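PDB 1ATG: periplasmic molybdate-binding protein from Azotobacter vinelandii, which binds molybdate or tungstate in a pocket between its two domains, probably to deliver the oxyanion to an ABC transporter. Local coordinates for residues A108-P112 against Q113-Y117; N144-G147 against Q148-S151. All coordinates share one frame; numbering follows the deposited sequence.

Contact 1: residues A108-P112 against Q113-Y117; sequences AISNP and QIAPY. With WO4 (tungstate(VI)ion), chain B.
N111 and the residues just after it, Q113 to A115, make the tight turn that joins strand 107-110 to helix 116-127, a strand-to-helix connection at the domain interface of this periplasmic-binding-protein fold. Hydrogen bonding shapes the turn, and N111 supplies both acceptors. Its carbonyl O takes two backbone donors: A115 N at 2.9 Å, almost in line with the C=O bond (C=O...N 171°), and I114 N at 3.1 Å, standing above the carbonyl plane. The side chain adds a third bond. CG lies anti to the backbone N (chi1 180°), which brings OD1 to Q113 N, and OD1 accepts from that N-H at 3.0 Å, the donor standing above the amide plane. This is an Asx turn, with the asparagine bracing the first residues of the bend.

Van der Waals contacts fill in around these bonds. The apolar one joins CB of N111 to CG1 of I114 at 3.6 Å, the two side chains crossing at about a right angle, while the Q113 CB lies against N111 OD1. The buried S110 rests its CB on the methyl group of A115, CB to CB 3.6 Å. A water accepts from S110 N and donates weakly to Y117 O, linking the end of the strand to the first turn of the helix.

The tungstate is met at the helix start. A115 is the N-cap residue, and P116 brings its CD close to the anion. The Y117 ring turns an edge toward tungstate O3, with this oxygen in the ring plane, while its OH bonds to Q192. From the backbone, Y117 N donates to tungstate O3 at 2.9 Å, nearly straight at 172°.

Contact 2: residues N144-G147 against Q148-S151; sequences NSVG and QAHS. With WO4 (tungstate(VI)ion), chain B; SO4 (sulfate ion), chain D.
N144 and Q148 lay their side-chain amides face to face, the planes only 5° apart although the two chains cross at about a right angle. Q148 leaves the helix with CG anti to its backbone N (chi1 179°) and stays extended beyond it, which carries its amide back to the residue before the N-cap. There OE1 accepts from N144 N at 2.8 Å, the donor well above the amide plane. At the other end of the same amide NE2 donates to a sulfate, probably from the crystallisation liquor, at O4, 3.0 Å away. S151 OG, in one of its two conformers, reaches that sulfate too, through O2.

S145, the N-cap, folds its OG back to accept from Q148 N at 2.9 Å, a capping bond. H150 swings away along the helix, where a water at its ring edge also donates to G147 O. V146 sets CG1 beside the tungstate, 3.5 Å from O1, and its backbone N donates to that oxygen at 2.8 Å, nearly straight (174°). The arrangement is a serine-capped helix N-terminus whose first-turn N-H binds the anion, part of the molybdate and tungstate pocket between the domains.

In the fold
Contacts 1 and 2 bring two helix starts of one domain to the same tungstate, each giving it one backbone N-H; T8, N9 and S36 complete its hydrogen bonding. The elements are neighbours: strand 107-110 pairs in parallel with strand 140-143, which leads into helix 146-154. The contacts pack on each other without hydrogen bonds, Y117 CB on V146 CG2 being apolar and I114 CD1 resting on N144 O. Both are buried at the anion, at A115 and Y117 and at S145 and V146; exposure comes at Q113 in contact 1, at N144 and S151 in contact 2. Contact 1 is a connection shaped by one asparagine, contact 2 the capped first turns of a helix with a sulfate beside it.

Contact 1: residues A108-P112 against Q113-Y117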
ATOM      1  N   ALA A 108      12.394  -0.684   9.591  1.00  3.97           N
ATOM      2  CA  ALA A 108      11.119  -1.385   9.554  1.00  3.96           C
ATOM      3  C   ALA A 108      10.761  -1.731   8.118  1.00  3.85           C
ATOM      4  O   ALA A 108      10.636  -0.831   7.269  1.00  4.54           O
ATOM      5  CB  ALA A 108      10.022  -0.547  10.193  1.00  5.14           C
ATOM      6  N   ILE A 109      10.648  -3.027   7.826  1.00  4.17           N
ATOM      7  CA  ILE A 109      10.288  -3.470   6.480  1.00  3.81           C
ATOM      8  C   ILE A 109       9.139  -4.441   6.635  1.00  4.81           C
ATOM      9  O   ILE A 109       9.242  -5.434   7.381  1.00  5.85           O
ATOM     10  CB  ILE A 109      11.440  -4.121   5.704  1.00  5.10           C
ATOM     11  CG1 ILE A 109      12.660  -3.192   5.723  1.00  5.83           C
ATOM     12  CG2 ILE A 109      10.997  -4.473   4.289  1.00  5.53           C
ATOM     13  CD1 ILE A 109      13.836  -3.631   4.895  1.00  5.92           C
ATOM     14  N   SER A 110       8.031  -4.187   5.951  1.00  5.06           N
ATOM     15  CA  SER A 110       6.902  -5.114   6.081  0.50  5.01           C
ATOM     16  C   SER A 110       7.304  -6.462   5.481  1.00  4.68           C
ATOM     17  O   SER A 110       8.133  -6.589   4.590  1.00  5.31           O
ATOM     18  CB  SER A 110       5.616  -4.551   5.523  0.50  5.22           C
ATOM     19  OG  SER A 110       5.697  -4.140   4.185  0.50  5.04           O
ATOM     20  N   ASN A 111       6.696  -7.514   6.023  1.00  6.02           N
ATOM     21  CA  ASN A 111       6.995  -8.891   5.628  1.00  6.20           C
ATOM     22  C   ASN A 111       6.795  -9.067   4.136  1.00  5.64           C
ATOM     23  O   ASN A 111       5.644  -8.965   3.700  1.00  6.34           O
ATOM     24  CB  ASN A 111       6.050  -9.763   6.457  1.00  7.14           C
ATOM     25  CG  ASN A 111       6.202 -11.247   6.193  1.00  9.19           C
ATOM     26  OD1 ASN A 111       6.802 -11.654   5.215  1.00  9.07           O
ATOM     27  ND2 ASN A 111       5.681 -12.052   7.129  1.00 11.19           N
ATOM     28  N   PRO A 112       7.815  -9.380   3.371  1.00  6.50           N
ATOM     29  CA  PRO A 112       7.697  -9.421   1.924  1.00  7.24           C
ATOM     30  C   PRO A 112       6.851 -10.550   1.391  1.00  8.62           C
ATOM     31  O   PRO A 112       6.375 -10.464   0.253  1.00  9.50           O
ATOM     32  CB  PRO A 112       9.139  -9.459   1.434  1.00  8.29           C
ATOM     33  CG  PRO A 112       9.862 -10.142   2.553  1.00  8.05           C
ATOM     34  CD  PRO A 112       9.223  -9.555   3.802  1.00  7.76           C
ATOM     35  N   GLN A 113       6.602 -11.574   2.211  1.00  8.96           N
ATOM     36  CA  GLN A 113       5.739 -12.671   1.782  1.00  8.85           C
ATOM     37  C   GLN A 113       4.278 -12.261   1.766  1.00  9.82           C
ATOM     38  O   GLN A 113       3.479 -12.911   1.068  1.00 11.13           O
ATOM     39  CB  GLN A 113       5.911 -13.861   2.742  1.00 11.64           C
ATOM     40  CG  GLN A 113       7.336 -14.396   2.779  1.00 17.76           C
ATOM     41  CD  GLN A 113       7.735 -15.067   1.483  1.00 25.02           C
ATOM     42  OE1 GLN A 113       6.948 -15.815   0.901  1.00 28.51           O
ATOM     43  NE2 GLN A 113       8.950 -14.801   1.019  1.00 30.61           N
ATOM     44  N   ILE A 114       3.884 -11.260   2.542  1.00  7.98           N
ATOM     45  CA  ILE A 114       2.487 -10.884   2.649  1.00  8.03           C
ATOM     46  C   ILE A 114       2.155  -9.422   2.348  1.00  6.78           C
ATOM     47  O   ILE A 114       0.976  -9.105   2.167  1.00  7.28           O
ATOM     48  CB  ILE A 114       1.934 -11.180   4.070  1.00  8.47           C
ATOM     49  CG1 ILE A 114       2.708 -10.440   5.162  1.00  9.30           C
ATOM     50  CG2 ILE A 114       1.867 -12.682   4.344  1.00 12.45           C
ATOM     51  CD1 ILE A 114       2.074 -10.533   6.539  1.00 11.28           C
ATOM     52  N   ALA A 115       3.159  -8.555   2.313  1.00  6.72           N
ATOM     53  CA  ALA A 115       2.953  -7.121   2.137  1.00  5.32           C
ATOM     54  C   ALA A 115       3.789  -6.662   0.961  1.00  4.36           C
ATOM     55  O   ALA A 115       5.009  -6.563   1.052  1.00  5.47           O
ATOM     56  CB  ALA A 115       3.355  -6.390   3.422  1.00  5.98           C
ATOM     57  N   PRO A 116       3.140  -6.323  -0.156  1.00  4.53           N
ATOM     58  CA  PRO A 116       3.851  -5.860  -1.344  1.00  5.12           C
ATOM     59  C   PRO A 116       4.763  -4.663  -1.113  1.00  4.25           C
ATOM     60  O   PRO A 116       5.793  -4.570  -1.783  1.00  4.62           O
ATOM     61  CB  PRO A 116       2.730  -5.567  -2.340  1.00  5.73           C
ATOM     62  CG  PRO A 116       1.653  -6.541  -1.950  1.00  5.20           C
ATOM     63  CD  PRO A 116       1.691  -6.546  -0.434  1.00  5.84           C
ATOM     64  N   TYR A 117       4.471  -3.756  -0.166  1.00  4.04           N
ATOM     65  CA  TYR A 117       5.408  -2.652   0.086  1.00  4.10           C
ATOM     66  C   TYR A 117       6.659  -3.168   0.793  1.00  4.43           C
ATOM     67  O   TYR A 117       7.716  -2.546   0.746  1.00  5.22           O
ATOM     68  CB  TYR A 117       4.757  -1.525   0.900  1.00  4.23           C
ATOM     69  CG  TYR A 117       3.961  -0.580   0.014  1.00  2.93           C
ATOM     70  CD1 TYR A 117       2.690  -0.946  -0.426  1.00  3.78           C
ATOM     71  CD2 TYR A 117       4.496   0.619  -0.407  1.00  3.78           C
ATOM     72  CE1 TYR A 117       1.973  -0.094  -1.267  1.00  3.62           C
ATOM     73  CE2 TYR A 117       3.784   1.463  -1.238  1.00  4.09           C
ATOM     74  CZ  TYR A 117       2.534   1.104  -1.654  1.00  2.95           C
ATOM     75  OH  TYR A 117       1.834   1.973  -2.462  1.00  4.70           O
TER
HETATM   76  W   WO4 B 250       0.466  -3.655   2.174  1.00  5.39           W
HETATM   77  O1  WO4 B 250       0.573  -3.621   3.947  1.00  5.04           O
HETATM   78  O2  WO4 B 250      -0.326  -2.241   1.571  1.00  3.47           O
HETATM   79  O3  WO4 B 250       2.073  -3.722   1.442  1.00  6.63           O
HETATM   80  O4  WO4 B 250      -0.436  -5.075   1.618  1.00  4.45           O
HETATM   81  O   HOH W   1       7.709  -1.999   3.886  1.00  4.87           O

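Contact 2: residues N144-G147 against Q148-S151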
ATOM      1  N   ASN A 144       4.167  -6.442  10.176  1.00  6.53           N
ATOM      2  CA  ASN A 144       3.165  -7.322   9.578  1.00  7.38           C
ATOM      3  C   ASN A 144       2.344  -6.664   8.486  1.00  7.85           C
ATOM      4  O   ASN A 144       1.508  -7.332   7.893  1.00  8.60           O
ATOM      5  CB  ASN A 144       2.275  -7.968  10.644  1.00 11.81           C
ATOM      6  CG  ASN A 144       1.386  -6.975  11.348  1.00 14.17           C
ATOM      7  OD1 ASN A 144       1.278  -5.801  10.991  1.00 16.26           O
ATOM      8  ND2 ASN A 144       0.710  -7.475  12.391  1.00 18.62           N
ATOM      9  N   SER A 145       2.640  -5.404   8.177  1.00  5.54           N
ATOM     10  CA  SER A 145       1.950  -4.655   7.134  1.00  4.95           C
ATOM     11  C   SER A 145       2.745  -3.365   6.933  1.00  4.67           C
ATOM     12  O   SER A 145       3.522  -2.988   7.818  1.00  4.44           O
ATOM     13  CB  SER A 145       0.522  -4.315   7.541  1.00  5.56           C
ATOM     14  OG  SER A 145       0.515  -3.294   8.511  1.00  7.00           O
ATOM     15  N   VAL A 146       2.482  -2.666   5.813  1.00  4.28           N
ATOM     16  CA  VAL A 146       3.149  -1.363   5.675  1.00  4.39           C
ATOM     17  C   VAL A 146       2.528  -0.345   6.613  1.00  3.90           C
ATOM     18  O   VAL A 146       3.182   0.628   7.012  1.00  4.41           O
ATOM     19  CB  VAL A 146       3.242  -0.902   4.221  1.00  4.35           C
ATOM     20  CG1 VAL A 146       1.937  -0.355   3.682  1.00  4.28           C
ATOM     21  CG2 VAL A 146       4.342   0.148   4.059  1.00  4.35           C
ATOM     22  N   GLY A 147       1.281  -0.537   7.031  1.00  4.82           N
ATOM     23  CA  GLY A 147       0.687   0.273   8.091  1.00  5.36           C
ATOM     24  C   GLY A 147       1.544   0.181   9.361  1.00  5.44           C
ATOM     25  O   GLY A 147       1.883   1.192   9.983  1.00  5.39           O
ATOM     26  N   GLN A 148       1.938  -1.030   9.739  1.00  4.75           N
ATOM     27  CA  GLN A 148       2.791  -1.195  10.917  1.00  5.65           C
ATOM     28  C   GLN A 148       4.196  -0.669  10.670  1.00  5.31           C
ATOM     29  O   GLN A 148       4.757  -0.016  11.561  1.00  5.78           O
ATOM     30  CB  GLN A 148       2.806  -2.652  11.370  1.00  6.36           C
ATOM     31  CG  GLN A 148       3.697  -2.882  12.588  1.00 11.18           C
ATOM     32  CD  GLN A 148       3.530  -4.277  13.152  1.00 11.62           C
ATOM     33  OE1 GLN A 148       4.117  -5.258  12.701  1.00 12.93           O
ATOM     34  NE2 GLN A 148       2.690  -4.385  14.187  1.00 17.83           N
ATOM     35  N   ALA A 149       4.785  -0.847   9.479  1.00  4.85           N
ATOM     36  CA  ALA A 149       6.102  -0.278   9.205  1.00  4.82           C
ATOM     37  C   ALA A 149       6.057   1.242   9.368  1.00  4.90           C
ATOM     38  O   ALA A 149       6.962   1.837   9.945  1.00  4.73           O
ATOM     39  CB  ALA A 149       6.557  -0.671   7.814  1.00  5.43           C
ATOM     40  N   HIS A 150       4.987   1.838   8.819  1.00  4.29           N
ATOM     41  CA  HIS A 150       4.836   3.285   8.965  1.00  4.98           C
ATOM     42  C   HIS A 150       4.684   3.711  10.425  1.00  4.55           C
ATOM     43  O   HIS A 150       5.320   4.675  10.846  1.00  4.84           O
ATOM     44  CB  HIS A 150       3.637   3.763   8.122  1.00  5.24           C
ATOM     45  CG  HIS A 150       3.306   5.191   8.430  1.00  5.71           C
ATOM     46  ND1 HIS A 150       2.261   5.512   9.263  1.00  8.39           N
ATOM     47  CD2 HIS A 150       3.899   6.350   8.060  1.00  6.09           C
ATOM     48  CE1 HIS A 150       2.216   6.834   9.393  1.00  8.44           C
ATOM     49  NE2 HIS A 150       3.190   7.361   8.685  1.00  6.72           N
ATOM     50  N   SER A 151       3.857   3.005  11.189  1.00  4.71           N
ATOM     51  CA  SER A 151       3.669   3.303  12.603  0.60  6.05           C
ATOM     52  C   SER A 151       4.987   3.252  13.375  1.00  5.72           C
ATOM     53  O   SER A 151       5.325   4.139  14.172  1.00  6.26           O
ATOM     54  CB  SER A 151       2.732   2.257  13.246  0.60  7.62           C
ATOM     55  OG  SER A 151       2.756   2.484  14.653  0.60 11.96           O
TER
HETATM   56  W   WO4 B 250       0.466  -3.655   2.174  1.00  5.39           W
HETATM   57  O1  WO4 B 250       0.573  -3.621   3.947  1.00  5.04           O
HETATM   58  O2  WO4 B 250      -0.326  -2.241   1.571  1.00  3.47           O
HETATM   59  O3  WO4 B 250       2.073  -3.722   1.442  1.00  6.63           O
HETATM   60  O4  WO4 B 250      -0.436  -5.075   1.618  1.00  4.45           O
HETATM   61  S   SO4 D 451       1.319  -0.793  15.107  0.50 14.83           S
HETATM   62  O1  SO4 D 451       0.464   0.093  15.972  0.50 17.89           O
HETATM   63  O2  SO4 D 451       2.707  -0.233  15.095  0.50 17.35           O
HETATM   64  O3  SO4 D 451       0.761  -0.820  13.716  0.50 17.08           O
HETATM   65  O4  SO4 D 451       1.339  -2.180  15.666  0.50 16.76           O
HETATM   66  O   HOH W   2       0.454   3.617   9.982  1.00 12.79           O